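Local coordinates for proteasome activator protein PA26 (Trypanosoma brucei, PDB 1YAR) that binds the 20S proteasome as an 11S activator and, as in related activators, probably opens the gated entrance to its proteolytic chamber, at residues O[41-45]-O[79-83]; O[73-77]-O[196-200]; O[161-165]-O[185-189]. Where two conformers were deposited one is given. Residue numbers count along the deposited sequence, not the author numbering.

Contact 1: O[41-45]-O[79-83]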
# COMPACT_ATOMS: atom_id res chain seq x y z
N GLU O 41 -37.09 -35.99 103.19
CA GLU O 41 -37.85 -37.13 103.74
C GLU O 41 -37.13 -38.46 103.42
O GLU O 41 -37.00 -39.33 104.29
CB GLU O 41 -39.30 -37.13 103.27
CG GLU O 41 -40.13 -38.39 103.59
CD GLU O 41 -40.37 -38.64 105.09
OE1 GLU O 41 -40.06 -37.75 105.93
OE2 GLU O 41 -40.89 -39.73 105.44
N ILE O 42 -36.65 -38.59 102.19
CA ILE O 42 -35.88 -39.78 101.80
C ILE O 42 -34.68 -39.99 102.73
O ILE O 42 -34.47 -41.11 103.22
CB ILE O 42 -35.45 -39.72 100.31
CG1 ILE O 42 -36.67 -39.76 99.38
CG2 ILE O 42 -34.55 -40.89 99.99
CD1 ILE O 42 -36.32 -39.43 97.91
N GLU O 43 -33.94 -38.91 102.98
CA GLU O 43 -32.82 -38.86 103.93
C GLU O 43 -33.23 -39.31 105.33
O GLU O 43 -32.49 -40.03 106.00
CB GLU O 43 -32.23 -37.45 103.97
CG GLU O 43 -30.79 -37.37 104.44
CD GLU O 43 -30.39 -36.00 104.98
OE1 GLU O 43 -31.14 -35.01 104.77
OE2 GLU O 43 -29.33 -35.91 105.63
N GLY O 44 -34.40 -38.87 105.77
CA GLY O 44 -34.98 -39.26 107.07
C GLY O 44 -35.23 -40.76 107.15
O GLY O 44 -34.90 -41.40 108.16
N ILE O 45 -35.81 -41.31 106.09
CA ILE O 45 -36.09 -42.75 106.01
C ILE O 45 -34.78 -43.54 106.03
O ILE O 45 -34.70 -44.54 106.75
CB ILE O 45 -36.94 -43.08 104.75
CG1 ILE O 45 -38.28 -42.33 104.85
CG2 ILE O 45 -37.20 -44.60 104.62
CD1 ILE O 45 -39.06 -42.23 103.55
N ARG O 79 -43.23 -45.97 106.11
CA ARG O 79 -42.80 -44.62 105.80
C ARG O 79 -42.23 -44.55 104.38
O ARG O 79 -42.45 -43.58 103.65
CB ARG O 79 -41.73 -44.21 106.80
CG ARG O 79 -41.39 -42.75 106.81
CD ARG O 79 -40.58 -42.33 108.02
NE ARG O 79 -40.02 -40.99 107.82
CZ ARG O 79 -39.04 -40.49 108.54
NH1 ARG O 79 -38.50 -41.21 109.53
NH2 ARG O 79 -38.60 -39.27 108.29
N TYR O 80 -41.48 -45.59 104.00
CA TYR O 80 -40.93 -45.69 102.64
C TYR O 80 -42.06 -45.81 101.62
O TYR O 80 -42.08 -45.07 100.63
CB TYR O 80 -39.90 -46.82 102.52
CG TYR O 80 -39.20 -46.80 101.16
CD1 TYR O 80 -38.44 -45.70 100.77
CD2 TYR O 80 -39.35 -47.86 100.26
CE1 TYR O 80 -37.81 -45.66 99.53
CE2 TYR O 80 -38.72 -47.82 99.00
CZ TYR O 80 -37.96 -46.71 98.66
OH TYR O 80 -37.34 -46.63 97.44
N GLN O 81 -43.02 -46.71 101.89
CA GLN O 81 -44.18 -46.88 101.02
C GLN O 81 -44.97 -45.57 100.82
O GLN O 81 -45.33 -45.23 99.69
CB GLN O 81 -45.08 -48.02 101.51
CG GLN O 81 -46.22 -48.35 100.56
CD GLN O 81 -46.90 -49.67 100.88
OE1 GLN O 81 -48.05 -49.86 100.56
NE2 GLN O 81 -46.16 -50.60 101.51
N ASP O 82 -45.21 -44.83 101.91
CA ASP O 82 -45.91 -43.54 101.80
C ASP O 82 -45.13 -42.57 100.91
O ASP O 82 -45.70 -41.89 100.06
CB ASP O 82 -46.16 -42.90 103.18
CG ASP O 82 -47.14 -43.71 104.03
OD1 ASP O 82 -47.93 -44.52 103.48
OD2 ASP O 82 -47.17 -43.61 105.28
N LEU O 83 -43.82 -42.50 101.12
CA LEU O 83 -42.98 -41.66 100.29
C LEU O 83 -43.08 -42.07 98.80
O LEU O 83 -43.25 -41.21 97.92
CB LEU O 83 -41.53 -41.70 100.80
CG LEU O 83 -40.41 -40.84 100.17
CD1 LEU O 83 -40.03 -41.41 98.80
CD2 LEU O 83 -40.79 -39.37 100.07
O HOH W 1 -42.97 -40.95 104.25

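Contact 2: O[73-77]-O[196-200]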
# COMPACT_ATOMS: atom_id res chain seq x y z
N LEU O 73 -39.56 -51.88 112.45
CA LEU O 73 -39.27 -52.20 111.05
C LEU O 73 -40.50 -51.95 110.19
O LEU O 73 -40.39 -51.39 109.09
CB LEU O 73 -38.79 -53.65 110.87
CG LEU O 73 -37.71 -54.32 111.73
CD1 LEU O 73 -37.09 -55.41 110.88
CD2 LEU O 73 -36.63 -53.40 112.26
N LEU O 74 -41.66 -52.35 110.69
CA LEU O 74 -42.94 -52.02 110.07
C LEU O 74 -43.07 -50.50 109.83
O LEU O 74 -43.47 -50.08 108.75
CB LEU O 74 -44.13 -52.53 110.90
CG LEU O 74 -44.15 -54.00 111.34
CD1 LEU O 74 -45.27 -54.27 112.36
CD2 LEU O 74 -44.26 -54.93 110.13
N GLY O 75 -42.72 -49.70 110.84
CA GLY O 75 -42.78 -48.23 110.71
C GLY O 75 -41.89 -47.69 109.61
O GLY O 75 -42.31 -46.83 108.82
N VAL O 76 -40.66 -48.19 109.54
CA VAL O 76 -39.71 -47.77 108.49
C VAL O 76 -40.27 -48.12 107.10
O VAL O 76 -40.31 -47.27 106.21
CB VAL O 76 -38.28 -48.35 108.70
CG1 VAL O 76 -37.38 -48.10 107.46
CG2 VAL O 76 -37.61 -47.75 109.96
N LEU O 77 -40.70 -49.37 106.92
CA LEU O 77 -41.25 -49.82 105.63
C LEU O 77 -42.50 -49.04 105.22
O LEU O 77 -42.67 -48.70 104.04
CB LEU O 77 -41.49 -51.34 105.62
CG LEU O 77 -40.18 -52.16 105.63
CD1 LEU O 77 -40.34 -53.51 106.28
CD2 LEU O 77 -39.52 -52.33 104.22
N PHE O 196 -34.22 -56.31 105.05
CA PHE O 196 -35.24 -55.36 104.64
C PHE O 196 -34.90 -53.94 105.03
O PHE O 196 -35.21 -53.01 104.29
CB PHE O 196 -36.66 -55.78 105.04
CG PHE O 196 -37.27 -56.72 104.04
CD1 PHE O 196 -36.99 -58.08 104.08
CD2 PHE O 196 -38.06 -56.23 103.01
CE1 PHE O 196 -37.51 -58.96 103.13
CE2 PHE O 196 -38.61 -57.09 102.06
CZ PHE O 196 -38.32 -58.46 102.10
N MET O 197 -34.21 -53.79 106.16
CA MET O 197 -33.72 -52.47 106.53
C MET O 197 -32.56 -52.06 105.63
O MET O 197 -32.50 -50.91 105.20
CB MET O 197 -33.35 -52.40 108.02
CG MET O 197 -34.53 -52.63 108.95
SD MET O 197 -35.81 -51.35 108.81
CE MET O 197 -37.05 -52.13 107.79
N LEU O 198 -31.66 -52.99 105.32
CA LEU O 198 -30.58 -52.70 104.35
C LEU O 198 -31.15 -52.25 103.01
O LEU O 198 -30.69 -51.26 102.44
CB LEU O 198 -29.66 -53.92 104.16
CG LEU O 198 -28.60 -53.80 103.05
CD1 LEU O 198 -27.70 -52.57 103.28
CD2 LEU O 198 -27.78 -55.06 102.99
N LYS O 199 -32.15 -52.97 102.53
CA LYS O 199 -32.80 -52.67 101.24
C LYS O 199 -33.46 -51.30 101.21
O LYS O 199 -33.38 -50.60 100.20
CB LYS O 199 -33.80 -53.76 100.88
CG LYS O 199 -33.10 -55.01 100.45
CD LYS O 199 -34.06 -56.09 100.08
CE LYS O 199 -33.26 -57.32 99.72
NZ LYS O 199 -34.06 -58.28 98.91
N VAL O 200 -34.10 -50.91 102.31
CA VAL O 200 -34.57 -49.52 102.45
C VAL O 200 -33.41 -48.51 102.40
O VAL O 200 -33.53 -47.49 101.73
CB VAL O 200 -35.44 -49.32 103.73
CG1 VAL O 200 -35.78 -47.85 103.90
CG2 VAL O 200 -36.72 -50.16 103.62

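Contact 3: O[161-165]-O[185-189]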
# COMPACT_ATOMS: atom_id res chain seq x y z
N VAL O 161 -41.31 -67.92 107.35
CA VAL O 161 -40.33 -68.36 108.33
C VAL O 161 -40.96 -68.50 109.73
O VAL O 161 -40.69 -69.48 110.43
CB VAL O 161 -39.07 -67.45 108.30
CG1 VAL O 161 -38.10 -67.77 109.45
CG2 VAL O 161 -38.37 -67.58 106.95
N GLU O 162 -41.81 -67.55 110.11
CA GLU O 162 -42.51 -67.64 111.40
C GLU O 162 -43.27 -68.97 111.52
O GLU O 162 -43.11 -69.68 112.52
CB GLU O 162 -43.45 -66.45 111.59
CG GLU O 162 -42.72 -65.15 111.91
CD GLU O 162 -43.60 -63.92 111.74
OE1 GLU O 162 -44.81 -64.09 111.50
OE2 GLU O 162 -43.07 -62.79 111.83
N ASP O 163 -44.05 -69.30 110.49
CA ASP O 163 -44.86 -70.53 110.48
C ASP O 163 -44.02 -71.78 110.65
O ASP O 163 -44.42 -72.70 111.37
CB ASP O 163 -45.67 -70.66 109.18
CG ASP O 163 -47.09 -70.17 109.32
OD1 ASP O 163 -47.55 -69.96 110.47
OD2 ASP O 163 -47.84 -69.97 108.32
N LYS O 164 -42.86 -71.81 110.00
CA LYS O 164 -41.97 -72.96 110.10
C LYS O 164 -41.35 -73.06 111.48
O LYS O 164 -41.19 -74.17 112.01
CB LYS O 164 -40.88 -72.91 109.03
CG LYS O 164 -41.35 -73.30 107.65
CD LYS O 164 -40.15 -73.43 106.73
CE LYS O 164 -40.41 -72.78 105.38
NZ LYS O 164 -39.08 -72.54 104.71
N LEU O 165 -41.00 -71.92 112.05
CA LEU O 165 -40.37 -71.89 113.35
C LEU O 165 -41.35 -72.24 114.47
O LEU O 165 -40.98 -72.89 115.45
CB LEU O 165 -39.74 -70.51 113.62
CG LEU O 165 -38.40 -70.20 112.93
CD1 LEU O 165 -38.00 -68.75 113.16
CD2 LEU O 165 -37.32 -71.17 113.42
N LEU O 185 -32.59 -71.59 109.70
CA LEU O 185 -33.92 -70.98 109.60
C LEU O 185 -34.14 -69.86 110.66
O LEU O 185 -34.72 -68.81 110.38
CB LEU O 185 -35.01 -72.06 109.71
CG LEU O 185 -36.46 -71.58 109.60
CD1 LEU O 185 -36.73 -71.05 108.19
CD2 LEU O 185 -37.43 -72.70 109.94
N LEU O 186 -33.65 -70.10 111.88
CA LEU O 186 -33.70 -69.09 112.92
C LEU O 186 -32.87 -67.87 112.56
O LEU O 186 -33.32 -66.73 112.70
CB LEU O 186 -33.21 -69.69 114.25
CG LEU O 186 -33.34 -68.83 115.49
CD1 LEU O 186 -34.77 -68.32 115.71
CD2 LEU O 186 -32.84 -69.60 116.72
N LEU O 187 -31.66 -68.10 112.07
CA LEU O 187 -30.81 -66.99 111.63
C LEU O 187 -31.41 -66.30 110.39
O LEU O 187 -31.22 -65.10 110.20
CB LEU O 187 -29.41 -67.49 111.33
CG LEU O 187 -28.56 -67.88 112.55
CD1 LEU O 187 -27.30 -68.52 112.12
CD2 LEU O 187 -28.26 -66.65 113.45
N GLU O 188 -32.13 -67.05 109.55
CA GLU O 188 -32.79 -66.43 108.40
C GLU O 188 -33.87 -65.41 108.82
O GLU O 188 -34.09 -64.40 108.12
CB GLU O 188 -33.36 -67.48 107.44
CG GLU O 188 -33.79 -66.87 106.11
CD GLU O 188 -34.53 -67.84 105.22
OE1 GLU O 188 -35.11 -67.36 104.22
OE2 GLU O 188 -34.52 -69.05 105.51
N LEU O 189 -34.51 -65.64 109.97
CA LEU O 189 -35.52 -64.72 110.49
C LEU O 189 -34.89 -63.38 110.81
O LEU O 189 -35.43 -62.32 110.43
CB LEU O 189 -36.18 -65.28 111.76
CG LEU O 189 -37.33 -64.48 112.38
CD1 LEU O 189 -38.55 -64.52 111.47
CD2 LEU O 189 -37.65 -65.01 113.81

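Contact 1: O[41-45]-O[79-83]
This is an antiparallel helix-helix contact, apolar at its centre and closed along one border by a salt bridge; it joins helix 24-57 to helix 71-99. The short axes approach to 10.3 Å at 160°. Ile-45 and Leu-83, both pointing across the gap, form the greasy middle: Ile-45 CD1 lies 3.7 Å from Leu-83 CB, and Ile-42 CG1 is 3.8 Å from Leu-83 CD1. At the partly exposed border, where long charged side chains can bridge the helices, Arg-79 NE and NH2 donate to Glu-41 OE2 (2.8 Å) and OE1 (3.2 Å), a side-on bidentate pair. A water donates to both Glu-41 OE2 and Arg-79 O, 2.7 Å from each. Gly-44 suits its place because a CB there would clash with Arg-79 NH2; its CA sits 3.8 Å from that atom. Helix 183-226 covers the apolar side, where Thr-204, Val-200, Ala-203 and Leu-207 receive Ile-42, Ile-45, Tyr-80 and Leu-83 respectively, so the pair forms part of a helical bundle.

Contact 2: O[73-77]-O[196-200]
Met-197 gives up more surface than any other residue here, 92 Å², by reaching from helix 183-226 to the flank of helix 71-99. Its unbranched, flexible chain carries CE to 3.7 Å from Leu-73 O and 3.9 Å from Leu-73 CB, while the same methyl lies 3.8 Å from Leu-77 CG. Val-76 CG1 rests 3.9 Å from Met-197 SD. Leu-77, second with 61 Å², places its CD2 methyl between two residues of the facing helix: Leu-77 CD2 is 3.6 Å from Val-200 CG2 and 4.3 Å from Phe-196 CD2, meeting that ring at its edge. Val-76, with 48 Å², is compact enough to point straight across, CG1 to Val-200 CG1 at 3.9 Å. The two short helical segments run nearly parallel, at 26°, with axes 10.5 Å apart. Tyr-154 of helix 150-166 meets Phe-196 edge-to-face, and Ile-45 and Ala-49 of helix 24-57 touch Val-200. With no hydrogen bond across the segments and all six touching residues buried, the contact rests on shape and the hydrophobic effect.

Contact 3: O[161-165]-O[185-189]
Leu-185 is the largest bump of this contact, with 92 Å² covered, and it enters a hollow lined by Val-161, Lys-164 and Leu-165. Its CD1 lies 3.8 Å from Val-161 CG1, and its CD2 lies 3.6 Å from Lys-164 CB and 3.8 Å from Leu-165 CD2. Lysine suits this exposed border because the carbon stem can cover a leucine while the amine stays at the surface. In return, Leu-165 fills the space framed by Leu-185, Leu-186 and Leu-189: Leu-165 CD1 approaches Leu-189 CD2 to 3.8 Å and Leu-186 CD1 to 4.1 Å. Val-161, short and beta-branched, fits where the backbones come close, its CA 6.4 Å from that of Leu-189; its CG1 nestles 3.7 Å from Leu-185 O and 3.9 Å from Leu-189 CD1.

The arrangement is antiparallel packing of helix 150-166 against the start of helix 183-226, two helices of the all-helical activator subunit that follow one another in the chain. Their short axes pass 10.0 Å apart at 144°. Ala-66 of helix 64-67 packs on both Leu-165 and Leu-189.

Two buried acids flank the leucines, their carboxylates engaged by other partners. Glu-162 packs through its stem, CG 4.2 Å from Leu-189 CD1, while its carboxylate accepts hydrogen bonds from Ser-182 and Ser-184 of a second subunit and pairs with Arg-158 of its own chain. With Glu-188 it is the carboxylate carbon CD that comes within 4.2 Å of Val-161 CG2, and its OE1 forms a salt bridge with Arg-152 of a third subunit.

Contacts 1 and 2 are continuous: their centres are 10 Å apart, and Ile-45 CG2 of contact 1 meets Val-200 CG1 of contact 2 at 3.6 Å. Both use helix 71-99, which faces helix 24-57 in one and helix 183-226 in the other, so three helices share this apolar interior. Contact 3 lies nearer the N-terminal end of helix 183-226, its centre 18 Å from that of contact 2 and 28 Å from that of contact 1; the nearest atoms are about 7 Å and 16 Å away. In sequence it is nested within the loop closed by contact 2. All three have residues touching neighbouring copies of the activator, placing them beside subunit interfaces.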